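Rhamnosidase B (Bacillus sp., PDB 2OKX) hydrolyses alpha-L-rhamnosidic bonds as a family 78 glycoside hydrolase, probably releasing L-rhamnose from its glycosides with inversion at the anomeric carbon. Local coordinates at residues P142-Q147 with S499-G504; F262-R267 with N396-N401; G444-G449 with C568-Q573; Y466-M471 with Q477-L482; Y470-Y475 with L832-T837. All coordinates share one frame; numbering follows the deposited sequence.

In the fold
The five contacts lie in and around the concanavalin-like part. Interaction 1 brings it the N-terminal domain, and interactions 3 and 5 bring it the glycosidase domain. Interaction 2 sets a turn of domain D2 on helix 397-402, which packs against interaction 4 within that part. Interactions 1 and 3 have centres about 11 Å apart and reach neighbouring strands of one small sheet, 503-505 and 446-448. Interactions 4 and 5 share Y470 and M471 on strand 462-472. Along the chain, interaction 2 closes before 3, 4 and 5 open, while 1 crosses 3 and 5. Four contacts join segments over 100 residues apart, so the concanavalin-like part is a common neighbour of three other domains.

Interaction 1: residues P142-Q147 with S499-G504; sequences PRMACQ and SPVRRG
M144 and V501 reach toward each other, tip to tip. The apolar contact is carried by M144 SD, which sits 3.8 Å from V501 CG1. A chi1 of -167° sets M144 CG anti to N, and the chain beyond is extended. The extended chain as a whole carries CE past the valine to the next residues. There M144 CE lies 3.6 Å from the carbonyl oxygen R502 O. M144 CE is also 4.3 Å from R503 CG. No hydrogen bond links 142-147 to 499-504, so the contact is van der Waals packing of one long side chain.

The polar interactions shape the 499-504 side. S499 OG accepts from V501 N at 3.3 Å, which makes an ST turn. It also accepts from R503 NH1 at 2.8 Å, a nearly straight bond (175°) that lies in the guanidinium plane. One face of that guanidinium carries V501 CG1, 3.9 Å above the plane and offset toward the rim. R503 NH2 has further partners in E152 and T485 O, so the buried charge is held by several groups.

The segments come from the N-terminal domain and the concanavalin-like domain, so the methionine packs across a domain boundary. V501 also touches W23 on strand 22-31. R503 packs on F486 of strand 485-489 and I451 of strand 450-457.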
# COMPACT_ATOMS: atom_id res chain seq x y z
N PRO A 142 -18.11 2.69 -1.59
CA PRO A 142 -17.33 1.61 -0.98
C PRO A 142 -16.05 1.98 -0.25
O PRO A 142 -15.30 2.87 -0.68
CB PRO A 142 -17.05 0.67 -2.16
CG PRO A 142 -18.16 0.95 -3.11
CD PRO A 142 -18.27 2.45 -3.04
N ARG A 143 -15.80 1.30 0.86
CA ARG A 143 -14.56 1.49 1.60
C ARG A 143 -13.59 0.82 0.63
O ARG A 143 -13.86 -0.26 0.12
CB ARG A 143 -14.60 0.72 2.93
CG ARG A 143 -13.30 0.74 3.71
CD ARG A 143 -12.94 2.13 4.22
NE ARG A 143 -11.56 2.17 4.69
CZ ARG A 143 -11.13 1.63 5.82
NH1 ARG A 143 -11.97 1.00 6.63
NH2 ARG A 143 -9.84 1.69 6.13
N MET A 144 -12.47 1.48 0.36
CA MET A 144 -11.50 0.95 -0.59
C MET A 144 -10.83 -0.35 -0.13
O MET A 144 -10.80 -1.33 -0.87
CB MET A 144 -10.44 2.00 -0.87
CG MET A 144 -9.54 1.71 -2.06
SD MET A 144 -8.63 3.20 -2.48
CE MET A 144 -7.23 2.52 -3.44
N ALA A 145 -10.30 -0.33 1.09
CA ALA A 145 -9.62 -1.49 1.64
C ALA A 145 -9.42 -1.27 3.13
O ALA A 145 -9.53 -0.13 3.61
CB ALA A 145 -8.26 -1.69 0.96
N CYS A 146 -9.11 -2.33 3.86
CA CYS A 146 -8.90 -2.18 5.30
C CYS A 146 -7.75 -1.21 5.56
O CYS A 146 -7.72 -0.55 6.60
CB CYS A 146 -8.60 -3.53 5.95
SG CYS A 146 -7.06 -4.35 5.43
N GLN A 147 -6.84 -1.09 4.60
CA GLN A 147 -5.68 -0.21 4.75
C GLN A 147 -5.89 1.22 4.27
O GLN A 147 -5.19 2.13 4.72
CB GLN A 147 -4.47 -0.77 3.98
CG GLN A 147 -4.12 -2.24 4.25
CD GLN A 147 -4.81 -3.19 3.29
OE1 GLN A 147 -5.71 -2.80 2.56
NE2 GLN A 147 -4.39 -4.45 3.31
N SER A 499 -9.65 11.81 -10.55
CA SER A 499 -9.87 11.23 -9.24
C SER A 499 -8.77 11.64 -8.27
O SER A 499 -7.58 11.52 -8.57
CB SER A 499 -9.91 9.70 -9.33
OG SER A 499 -10.01 9.11 -8.04
N PRO A 500 -9.16 12.14 -7.08
CA PRO A 500 -8.17 12.55 -6.08
C PRO A 500 -7.71 11.37 -5.22
O PRO A 500 -6.96 11.54 -4.27
CB PRO A 500 -8.92 13.61 -5.28
CG PRO A 500 -10.31 13.07 -5.27
CD PRO A 500 -10.51 12.59 -6.70
N VAL A 501 -8.18 10.18 -5.57
CA VAL A 501 -7.83 8.96 -4.84
C VAL A 501 -6.76 8.21 -5.62
O VAL A 501 -6.96 7.84 -6.77
CB VAL A 501 -9.06 8.05 -4.67
CG1 VAL A 501 -8.66 6.73 -4.01
CG2 VAL A 501 -10.11 8.77 -3.83
N ARG A 502 -5.61 7.98 -4.99
CA ARG A 502 -4.52 7.27 -5.65
C ARG A 502 -4.83 5.79 -5.85
O ARG A 502 -5.38 5.14 -4.97
CB ARG A 502 -3.23 7.39 -4.83
CG ARG A 502 -2.07 6.54 -5.37
CD ARG A 502 -0.93 6.43 -4.37
NE ARG A 502 -0.20 7.69 -4.20
CZ ARG A 502 0.62 8.20 -5.11
NH1 ARG A 502 0.84 7.57 -6.26
NH2 ARG A 502 1.24 9.35 -4.87
N ARG A 503 -4.48 5.28 -7.03
CA ARG A 503 -4.67 3.87 -7.35
C ARG A 503 -3.45 3.33 -8.09
O ARG A 503 -2.81 4.06 -8.84
CB ARG A 503 -5.92 3.67 -8.22
CG ARG A 503 -7.22 4.01 -7.51
CD ARG A 503 -8.44 3.72 -8.37
NE ARG A 503 -9.65 4.16 -7.69
CZ ARG A 503 -10.03 5.43 -7.60
NH1 ARG A 503 -9.31 6.39 -8.16
NH2 ARG A 503 -11.12 5.74 -6.92
N GLY A 504 -3.14 2.06 -7.85
CA GLY A 504 -2.01 1.44 -8.51
C GLY A 504 -2.57 0.32 -9.37
O GLY A 504 -3.39 -0.47 -8.89

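Interaction 2: residues F262-R267 with N396-N401; sequences FPTGVR and NVFGSN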
# COMPACT_ATOMS: atom_id res chain seq x y z
N PHE A 262 -21.20 -13.94 -4.91
CA PHE A 262 -20.34 -13.44 -3.85
C PHE A 262 -18.95 -13.20 -4.45
O PHE A 262 -18.09 -14.08 -4.42
CB PHE A 262 -20.28 -14.46 -2.71
CG PHE A 262 -21.60 -14.62 -2.00
CD1 PHE A 262 -21.97 -13.74 -0.99
CD2 PHE A 262 -22.48 -15.63 -2.37
CE1 PHE A 262 -23.21 -13.85 -0.36
CE2 PHE A 262 -23.73 -15.75 -1.75
CZ PHE A 262 -24.09 -14.86 -0.75
N PRO A 263 -18.74 -12.00 -5.01
CA PRO A 263 -17.48 -11.60 -5.63
C PRO A 263 -16.26 -11.92 -4.76
O PRO A 263 -15.21 -12.30 -5.28
CB PRO A 263 -17.65 -10.10 -5.82
CG PRO A 263 -19.12 -9.97 -6.07
CD PRO A 263 -19.69 -10.87 -5.00
N THR A 264 -16.42 -11.75 -3.45
CA THR A 264 -15.33 -12.01 -2.53
C THR A 264 -15.59 -13.21 -1.61
O THR A 264 -14.91 -13.39 -0.61
CB THR A 264 -15.02 -10.75 -1.68
OG1 THR A 264 -16.23 -10.25 -1.10
CG2 THR A 264 -14.41 -9.68 -2.55
N GLY A 265 -16.58 -14.01 -1.98
CA GLY A 265 -16.91 -15.20 -1.20
C GLY A 265 -17.82 -14.99 -0.01
O GLY A 265 -18.20 -13.86 0.31
N VAL A 266 -18.17 -16.09 0.66
CA VAL A 266 -19.03 -16.05 1.84
C VAL A 266 -18.16 -16.05 3.09
O VAL A 266 -17.43 -17.00 3.36
CB VAL A 266 -19.95 -17.29 1.89
CG1 VAL A 266 -20.82 -17.23 3.13
CG2 VAL A 266 -20.81 -17.34 0.64
N ARG A 267 -18.24 -14.97 3.86
CA ARG A 267 -17.46 -14.81 5.09
C ARG A 267 -17.67 -15.89 6.12
O ARG A 267 -16.72 -16.38 6.73
CB ARG A 267 -17.77 -13.46 5.74
CG ARG A 267 -16.99 -12.31 5.17
CD ARG A 267 -17.31 -11.01 5.87
NE ARG A 267 -16.42 -9.96 5.38
CZ ARG A 267 -15.14 -9.86 5.72
NH1 ARG A 267 -14.59 -10.73 6.55
NH2 ARG A 267 -14.40 -8.90 5.19
N ASN A 396 -21.88 -0.42 -7.23
CA ASN A 396 -20.72 -1.27 -6.99
C ASN A 396 -19.92 -1.66 -8.23
O ASN A 396 -20.19 -2.67 -8.88
CB ASN A 396 -21.21 -2.52 -6.24
CG ASN A 396 -20.10 -3.49 -5.92
OD1 ASN A 396 -18.92 -3.17 -6.02
ND2 ASN A 396 -20.49 -4.69 -5.50
N VAL A 397 -18.90 -0.85 -8.54
CA VAL A 397 -18.07 -1.10 -9.70
C VAL A 397 -17.30 -2.41 -9.62
O VAL A 397 -17.23 -3.15 -10.60
CB VAL A 397 -17.08 0.06 -9.93
CG1 VAL A 397 -16.18 -0.25 -11.13
CG2 VAL A 397 -17.85 1.36 -10.16
N PHE A 398 -16.74 -2.72 -8.46
CA PHE A 398 -15.97 -3.95 -8.30
C PHE A 398 -16.83 -5.19 -8.56
O PHE A 398 -16.49 -6.03 -9.39
CB PHE A 398 -15.37 -4.02 -6.89
CG PHE A 398 -14.47 -5.21 -6.67
CD1 PHE A 398 -13.18 -5.24 -7.19
CD2 PHE A 398 -14.92 -6.31 -5.94
CE1 PHE A 398 -12.34 -6.34 -7.00
CE2 PHE A 398 -14.09 -7.42 -5.73
CZ PHE A 398 -12.80 -7.44 -6.26
N GLY A 399 -17.95 -5.30 -7.85
CA GLY A 399 -18.81 -6.45 -8.02
C GLY A 399 -19.32 -6.59 -9.44
O GLY A 399 -19.49 -7.70 -9.95
N SER A 400 -19.56 -5.45 -10.09
CA SER A 400 -20.06 -5.42 -11.46
C SER A 400 -18.99 -5.86 -12.46
O SER A 400 -19.30 -6.19 -13.60
CB SER A 400 -20.53 -4.00 -11.81
OG SER A 400 -21.61 -3.59 -10.97
N ASN A 401 -17.73 -5.86 -12.03
CA ASN A 401 -16.63 -6.29 -12.89
C ASN A 401 -16.24 -7.74 -12.63
O ASN A 401 -15.90 -8.48 -13.55
CB ASN A 401 -15.41 -5.38 -12.70
CG ASN A 401 -15.37 -4.27 -13.73
OD1 ASN A 401 -15.05 -4.50 -14.90
ND2 ASN A 401 -15.70 -3.05 -13.30
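P263 and G399 bring the two backbones together, with their CA atoms 5.8 Å apart, where a type I beta turn from F262 to G265 meets the first turn of helix 397-402. The helix start is N-capped: N396 OD1 accepts from G399 N at 3.0 Å, with an N-H...O angle of 172°. The turn belongs to domain D2.

The side-chain contact is apolar. P263 CG rests 4.0 Å from G399 CA, against the bare backbone of the glycine. T264 and F398 cross obliquely, with T264 CG2 3.9 Å from F398 CE2. A chi1 of -175° swings the F398 ring back to the turn. H315 on strand 314-320 touches P263 and T264. Its ring also meets that of F398, so the histidine completes this patch. N396 ND2 is hydrogen-bonded to H315 ND1.

The main chain of the cap is gripped twice. S400 N and S400 OG reach N396 O from opposite faces of its carbonyl plane, the hydroxyl at 2.7 Å.

Interaction 3: residues G444-G449 with C568-Q573; sequences GAERSG and CPSYEQ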
# COMPACT_ATOMS: atom_id res chain seq x y z
N GLY A 444 0.66 -0.15 -20.17
CA GLY A 444 1.93 -0.63 -20.69
C GLY A 444 2.81 -1.15 -19.57
O GLY A 444 3.72 -1.96 -19.78
N ALA A 445 2.54 -0.67 -18.36
CA ALA A 445 3.28 -1.07 -17.18
C ALA A 445 2.47 -0.64 -15.97
O ALA A 445 1.52 0.13 -16.08
CB ALA A 445 4.65 -0.40 -17.15
N GLU A 446 2.85 -1.16 -14.81
CA GLU A 446 2.17 -0.79 -13.59
C GLU A 446 2.45 0.70 -13.39
O GLU A 446 3.53 1.19 -13.74
CB GLU A 446 2.76 -1.58 -12.42
CG GLU A 446 2.14 -1.30 -11.06
CD GLU A 446 1.14 -2.36 -10.63
OE1 GLU A 446 0.75 -2.36 -9.44
OE2 GLU A 446 0.74 -3.19 -11.48
N ARG A 447 1.47 1.43 -12.86
CA ARG A 447 1.65 2.84 -12.56
C ARG A 447 0.89 3.14 -11.27
O ARG A 447 0.10 2.31 -10.81
CB ARG A 447 1.17 3.74 -13.72
CG ARG A 447 2.06 3.65 -14.97
CD ARG A 447 1.91 4.86 -15.88
NE ARG A 447 2.73 4.76 -17.09
CZ ARG A 447 4.06 4.81 -17.12
NH1 ARG A 447 4.76 4.96 -16.00
NH2 ARG A 447 4.70 4.71 -18.28
N SER A 448 1.15 4.29 -10.68
CA SER A 448 0.49 4.67 -9.44
C SER A 448 0.14 6.15 -9.53
O SER A 448 1.01 6.99 -9.77
CB SER A 448 1.43 4.42 -8.26
OG SER A 448 0.86 4.84 -7.03
N GLY A 449 -1.13 6.47 -9.34
CA GLY A 449 -1.52 7.86 -9.43
C GLY A 449 -3.00 8.14 -9.53
O GLY A 449 -3.84 7.35 -9.09
N CYS A 568 3.29 -1.44 -1.41
CA CYS A 568 2.83 -1.53 -2.80
C CYS A 568 1.90 -0.36 -3.14
O CYS A 568 1.34 0.28 -2.25
CB CYS A 568 2.11 -2.86 -3.04
SG CYS A 568 0.66 -3.14 -1.99
N PRO A 569 1.73 -0.07 -4.43
CA PRO A 569 0.86 1.03 -4.87
C PRO A 569 -0.61 0.64 -5.06
O PRO A 569 -1.48 1.52 -5.14
CB PRO A 569 1.50 1.45 -6.18
CG PRO A 569 1.90 0.12 -6.76
CD PRO A 569 2.51 -0.61 -5.57
N SER A 570 -0.89 -0.65 -5.13
CA SER A 570 -2.25 -1.11 -5.35
C SER A 570 -3.05 -1.41 -4.08
O SER A 570 -3.83 -0.57 -3.63
CB SER A 570 -2.25 -2.35 -6.26
OG SER A 570 -1.47 -3.40 -5.71
N TYR A 571 -2.85 -2.59 -3.50
CA TYR A 571 -3.59 -2.99 -2.31
C TYR A 571 -3.49 -2.13 -1.06
O TYR A 571 -4.51 -1.86 -0.43
CB TYR A 571 -3.24 -4.44 -1.92
CG TYR A 571 -3.61 -5.47 -2.97
CD1 TYR A 571 -2.74 -5.78 -4.01
CD2 TYR A 571 -4.86 -6.09 -2.95
CE1 TYR A 571 -3.10 -6.67 -5.01
CE2 TYR A 571 -5.24 -6.98 -3.95
CZ TYR A 571 -4.36 -7.27 -4.98
OH TYR A 571 -4.74 -8.12 -5.99
N GLU A 572 -2.28 -1.69 -0.70
CA GLU A 572 -2.14 -0.95 0.55
C GLU A 572 -1.62 0.50 0.56
O GLU A 572 -2.23 1.35 1.22
CB GLU A 572 -1.31 -1.80 1.52
CG GLU A 572 -1.63 -3.29 1.42
CD GLU A 572 -1.13 -4.10 2.60
OE1 GLU A 572 -1.07 -5.35 2.49
OE2 GLU A 572 -0.82 -3.50 3.65
N GLN A 573 -0.52 0.77 -0.13
CA GLN A 573 0.06 2.12 -0.14
C GLN A 573 0.43 2.48 1.30
O GLN A 573 0.34 3.64 1.71
CB GLN A 573 -0.95 3.13 -0.70
CG GLN A 573 -1.24 2.97 -2.20
CD GLN A 573 -2.47 3.75 -2.66
OE1 GLN A 573 -2.75 4.84 -2.17
NE2 GLN A 573 -3.20 3.18 -3.62
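P569 packs its ring against E446 and S448, which project from the same side of strand 446-448. S448 meets the ring with its whole short side chain: CB and OG both lie 3.6 Å from P569 CB. Its polar partner lies elsewhere: S448 OG is hydrogen-bonded to R502 NH1. E446 comes at the ring aslant, with OE1 3.8 Å from P569 CG. Its chain is bent at the second bond (chi2 101°), which turns the carboxylate over toward the loop.

The strand belongs to the concanavalin-like domain. The proline lies in a loop between helices 544-559 and 577-590 of the six-hairpin glycosidase domain, the (alpha/alpha)6 barrel of this family. The contact is therefore a domain interface.

E446 OE1 also lies close to E469 OE2, a meeting of like charges. On the loop side, Q573 NE2 donates to P569 O at 2.8 Å, from above the carbonyl plane. The same NE2 also bonds to R502 O.

Interaction 4: residues Y466-M471 with Q477-L482; sequences YGVEYM and QHTYGL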
# COMPACT_ATOMS: atom_id res chain seq x y z
N TYR A 466 -11.99 0.68 -13.08
CA TYR A 466 -11.50 -0.39 -12.21
C TYR A 466 -10.11 -0.81 -12.68
O TYR A 466 -9.93 -1.23 -13.81
CB TYR A 466 -12.48 -1.56 -12.28
CG TYR A 466 -11.99 -2.86 -11.69
CD1 TYR A 466 -11.37 -2.91 -10.44
CD2 TYR A 466 -12.18 -4.07 -12.38
CE1 TYR A 466 -10.95 -4.13 -9.89
CE2 TYR A 466 -11.77 -5.28 -11.84
CZ TYR A 466 -11.16 -5.30 -10.59
OH TYR A 466 -10.81 -6.51 -10.04
N GLY A 467 -9.12 -0.68 -11.79
CA GLY A 467 -7.76 -1.04 -12.16
C GLY A 467 -7.23 -2.34 -11.59
O GLY A 467 -7.39 -2.62 -10.40
N VAL A 468 -6.61 -3.15 -12.45
CA VAL A 468 -6.03 -4.41 -12.01
C VAL A 468 -4.56 -4.40 -12.41
O VAL A 468 -4.14 -3.60 -13.25
CB VAL A 468 -6.74 -5.64 -12.61
CG1 VAL A 468 -8.21 -5.63 -12.20
CG2 VAL A 468 -6.61 -5.65 -14.12
N GLU A 469 -3.77 -5.29 -11.81
CA GLU A 469 -2.34 -5.38 -12.09
C GLU A 469 -1.98 -6.45 -13.10
O GLU A 469 -0.99 -6.32 -13.82
CB GLU A 469 -1.56 -5.73 -10.82
CG GLU A 469 -1.76 -4.84 -9.63
CD GLU A 469 -0.82 -5.22 -8.51
OE1 GLU A 469 -0.94 -6.34 -7.98
OE2 GLU A 469 0.05 -4.39 -8.17
N TYR A 470 -2.78 -7.51 -13.14
CA TYR A 470 -2.48 -8.65 -13.99
C TYR A 470 -3.66 -9.30 -14.70
O TYR A 470 -4.73 -9.48 -14.14
CB TYR A 470 -1.78 -9.71 -13.13
CG TYR A 470 -1.32 -10.94 -13.87
CD1 TYR A 470 -2.15 -12.06 -14.00
CD2 TYR A 470 -0.07 -10.98 -14.49
CE1 TYR A 470 -1.74 -13.18 -14.72
CE2 TYR A 470 0.35 -12.09 -15.21
CZ TYR A 470 -0.49 -13.19 -15.32
OH TYR A 470 -0.06 -14.28 -16.04
N MET A 471 -3.43 -9.66 -15.96
CA MET A 471 -4.40 -10.37 -16.76
C MET A 471 -3.66 -11.04 -17.90
O MET A 471 -2.64 -10.52 -18.39
CB MET A 471 -5.53 -9.44 -17.25
CG MET A 471 -5.15 -8.22 -18.05
SD MET A 471 -6.56 -7.04 -18.11
CE MET A 471 -7.80 -8.00 -18.98
N GLN A 477 -6.81 -11.16 -12.96
CA GLN A 477 -6.60 -11.34 -11.53
C GLN A 477 -7.28 -10.17 -10.85
O GLN A 477 -6.75 -9.06 -10.82
CB GLN A 477 -5.10 -11.35 -11.16
CG GLN A 477 -4.88 -11.68 -9.69
CD GLN A 477 -3.41 -11.71 -9.29
OE1 GLN A 477 -2.54 -12.04 -10.10
NE2 GLN A 477 -3.14 -11.40 -8.03
N HIS A 478 -8.48 -10.40 -10.32
CA HIS A 478 -9.21 -9.33 -9.65
C HIS A 478 -8.56 -8.97 -8.33
O HIS A 478 -7.99 -9.83 -7.66
CB HIS A 478 -10.67 -9.72 -9.46
CG HIS A 478 -11.45 -9.72 -10.74
ND1 HIS A 478 -11.87 -10.89 -11.35
CD2 HIS A 478 -11.82 -8.71 -11.56
CE1 HIS A 478 -12.47 -10.59 -12.49
NE2 HIS A 478 -12.44 -9.28 -12.64
N THR A 479 -8.65 -7.69 -7.96
CA THR A 479 -8.06 -7.22 -6.73
C THR A 479 -8.95 -7.48 -5.51
O THR A 479 -9.36 -6.55 -4.82
CB THR A 479 -7.74 -5.70 -6.83
OG1 THR A 479 -8.94 -4.96 -7.08
CG2 THR A 479 -6.76 -5.44 -7.98
N TYR A 480 -9.24 -8.76 -5.25
CA TYR A 480 -10.07 -9.13 -4.11
C TYR A 480 -9.50 -8.46 -2.87
O TYR A 480 -8.30 -8.57 -2.61
CB TYR A 480 -10.06 -10.65 -3.91
CG TYR A 480 -10.48 -11.44 -5.12
CD1 TYR A 480 -11.80 -11.41 -5.59
CD2 TYR A 480 -9.56 -12.22 -5.82
CE1 TYR A 480 -12.18 -12.12 -6.72
CE2 TYR A 480 -9.92 -12.93 -6.95
CZ TYR A 480 -11.23 -12.88 -7.40
OH TYR A 480 -11.58 -13.59 -8.52
N GLY A 481 -10.35 -7.77 -2.12
CA GLY A 481 -9.90 -7.07 -0.93
C GLY A 481 -9.59 -5.62 -1.22
O GLY A 481 -9.23 -4.85 -0.32
N LEU A 482 -9.73 -5.23 -2.48
CA LEU A 482 -9.44 -3.86 -2.90
C LEU A 482 -10.44 -3.35 -3.94
O LEU A 482 -10.41 -3.77 -5.09
CB LEU A 482 -8.03 -3.78 -3.50
CG LEU A 482 -7.62 -2.44 -4.11
CD1 LEU A 482 -7.38 -1.42 -3.00
CD2 LEU A 482 -6.36 -2.63 -4.95
O HOH W 1 -4.44 -7.84 -10.51
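Y466 and H478 meet rim to rim. The rings are nearly coplanar (10°) and touch by their edges, neither over the other's face. T479 slides past the tyrosine in the opposite direction. Its OG1 sits at the ring edge, near the plane, 3.6 Å from Y466 CE1. T479 N donates to Y466 OH at 3.2 Å. That hydroxyl is modelled too close to the histidine ring, so this bond and the closeness of the edge contact are doubtful. T479 OG1 in turn donates to L482 O at 2.7 Å, in the carbonyl plane, and helps to brace the type II turn from T479 to L482.

Y470 and Q477 cross at about a right angle, ring and amide planes 56° apart, with Q477 OE1 3.9 Å from Y470 CB. Q477 N donates to Y470 O at 2.9 Å. The Q477 amide finds its polar partners in H860 and T857. Water 1 bridges E469 N and Q477 O.

Helix 397-402 packs on Y466, H478 and T479, while V468 lies on Y507 and F509 of strand 507-513.

Interaction 5: residues Y470-Y475 with L832-T837; sequences YMREGY and LRYDAT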
# COMPACT_ATOMS: atom_id res chain seq x y z
N TYR A 470 -2.78 -7.51 -13.14
CA TYR A 470 -2.48 -8.65 -13.99
C TYR A 470 -3.66 -9.30 -14.70
O TYR A 470 -4.73 -9.48 -14.14
CB TYR A 470 -1.78 -9.71 -13.13
CG TYR A 470 -1.32 -10.94 -13.87
CD1 TYR A 470 -2.15 -12.06 -14.00
CD2 TYR A 470 -0.07 -10.98 -14.49
CE1 TYR A 470 -1.74 -13.18 -14.72
CE2 TYR A 470 0.35 -12.09 -15.21
CZ TYR A 470 -0.49 -13.19 -15.32
OH TYR A 470 -0.06 -14.28 -16.04
N MET A 471 -3.43 -9.66 -15.96
CA MET A 471 -4.40 -10.37 -16.76
C MET A 471 -3.66 -11.04 -17.90
O MET A 471 -2.64 -10.52 -18.39
CB MET A 471 -5.53 -9.44 -17.25
CG MET A 471 -5.15 -8.22 -18.05
SD MET A 471 -6.56 -7.04 -18.11
CE MET A 471 -7.80 -8.00 -18.98
N ARG A 472 -4.13 -12.22 -18.29
CA ARG A 472 -3.48 -12.97 -19.35
C ARG A 472 -4.41 -14.00 -19.98
O ARG A 472 -5.01 -14.82 -19.28
CB ARG A 472 -2.25 -13.70 -18.79
CG ARG A 472 -1.54 -14.60 -19.81
CD ARG A 472 -0.49 -15.50 -19.14
NE ARG A 472 0.19 -16.37 -20.10
CZ ARG A 472 1.14 -15.96 -20.93
NH1 ARG A 472 1.55 -14.70 -20.92
NH2 ARG A 472 1.68 -16.82 -21.79
N GLU A 473 -4.52 -13.94 -21.30
CA GLU A 473 -5.32 -14.89 -22.07
C GLU A 473 -6.67 -15.30 -21.48
O GLU A 473 -6.94 -16.49 -21.30
CB GLU A 473 -4.47 -16.13 -22.36
CG GLU A 473 -3.22 -15.80 -23.17
CD GLU A 473 -2.29 -16.98 -23.39
OE1 GLU A 473 -1.37 -16.85 -24.23
OE2 GLU A 473 -2.46 -18.02 -22.74
N GLY A 474 -7.53 -14.33 -21.19
CA GLY A 474 -8.84 -14.64 -20.65
C GLY A 474 -8.93 -14.64 -19.14
O GLY A 474 -10.02 -14.68 -18.58
N TYR A 475 -7.78 -14.61 -18.47
CA TYR A 475 -7.77 -14.59 -17.01
C TYR A 475 -7.47 -13.19 -16.49
O TYR A 475 -6.48 -12.58 -16.89
CB TYR A 475 -6.73 -15.57 -16.46
CG TYR A 475 -6.45 -15.39 -14.97
CD1 TYR A 475 -5.25 -14.83 -14.53
CD2 TYR A 475 -7.39 -15.79 -14.01
CE1 TYR A 475 -4.98 -14.68 -13.17
CE2 TYR A 475 -7.13 -15.64 -12.65
CZ TYR A 475 -5.92 -15.08 -12.23
OH TYR A 475 -5.65 -14.96 -10.89
N LEU A 832 9.32 -12.00 -15.53
CA LEU A 832 9.36 -11.44 -16.87
C LEU A 832 8.64 -12.34 -17.89
O LEU A 832 8.12 -11.86 -18.89
CB LEU A 832 10.81 -11.22 -17.30
CG LEU A 832 11.51 -10.10 -16.54
CD1 LEU A 832 13.02 -10.18 -16.74
CD2 LEU A 832 10.96 -8.76 -17.01
N ARG A 833 8.62 -13.64 -17.62
CA ARG A 833 7.96 -14.58 -18.52
C ARG A 833 6.49 -14.20 -18.62
O ARG A 833 5.89 -14.30 -19.69
CB ARG A 833 8.11 -16.02 -18.02
CG ARG A 833 7.56 -17.08 -18.98
CD ARG A 833 6.09 -17.43 -18.69
NE ARG A 833 5.54 -18.35 -19.69
CZ ARG A 833 5.11 -17.98 -20.90
NH1 ARG A 833 5.16 -16.70 -21.26
NH2 ARG A 833 4.64 -18.88 -21.74
N TYR A 834 5.92 -13.74 -17.51
CA TYR A 834 4.52 -13.34 -17.48
C TYR A 834 4.34 -11.84 -17.72
O TYR A 834 3.34 -11.25 -17.31
CB TYR A 834 3.87 -13.76 -16.15
CG TYR A 834 3.77 -15.26 -16.01
CD1 TYR A 834 4.75 -15.99 -15.32
CD2 TYR A 834 2.74 -15.96 -16.61
CE1 TYR A 834 4.70 -17.38 -15.25
CE2 TYR A 834 2.67 -17.36 -16.55
CZ TYR A 834 3.66 -18.06 -15.87
OH TYR A 834 3.61 -19.43 -15.83
N ASP A 835 5.32 -11.24 -18.39
CA ASP A 835 5.30 -9.82 -18.74
C ASP A 835 5.24 -8.86 -17.56
O ASP A 835 4.63 -7.79 -17.65
CB ASP A 835 4.14 -9.55 -19.71
CG ASP A 835 4.27 -8.21 -20.41
OD1 ASP A 835 5.42 -7.80 -20.70
OD2 ASP A 835 3.24 -7.57 -20.70
N ALA A 836 5.88 -9.21 -16.45
CA ALA A 836 5.90 -8.34 -15.29
C ALA A 836 6.66 -7.06 -15.62
O ALA A 836 7.64 -7.08 -16.37
CB ALA A 836 6.56 -9.06 -14.10
N THR A 837 6.21 -5.94 -15.07
CA THR A 837 6.90 -4.67 -15.30
C THR A 837 7.37 -4.15 -13.95
O THR A 837 7.96 -3.08 -13.85
CB THR A 837 5.97 -3.63 -15.98
OG1 THR A 837 4.73 -3.55 -15.27
CG2 THR A 837 5.71 -4.03 -17.43
O HOH W 2 1.20 -12.74 -18.84
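R472 and Y834 have CA atoms 8.2 Å apart, where a hairpin meets the end of helix 817-833. The hairpin has a type I' turn from R472 to Y475, closed by R472 N to Y475 O at 2.8 Å. The helix ends in a Schellman motif with D835 as C-prime residue.

The R472 and Y834 side chains cross at about a right angle. R472 CD lies at the tyrosine ring edge, 4.1 Å from Y834 CD2. Y834 CD2 lies over one face of the R472 guanidinium, whose plane stands 80° from the ring. Y470 reaches in with OH 3.3 Å from Y834 CD2. R833, bent at its second torsion (chi2 -92°), lays CD over the centre of the Y834 ring, 3.6 Å above it. R472 NH2 sits over the face of the R833 guanidinium, 3.5 Å from R833 NH1.

No direct hydrogen bond joins 470-475 to 832-837; water 2 bridges them, accepting from R472 NH1 at 2.9 Å and donating to Y834 O. Direct polar links lie nearby, D835 to R506 and T837 to E446. The paired arginines probably repel mildly. The long, purely electrostatic R472-E473 pair, its oxygen out of the guanidinium plane, may partly offset this.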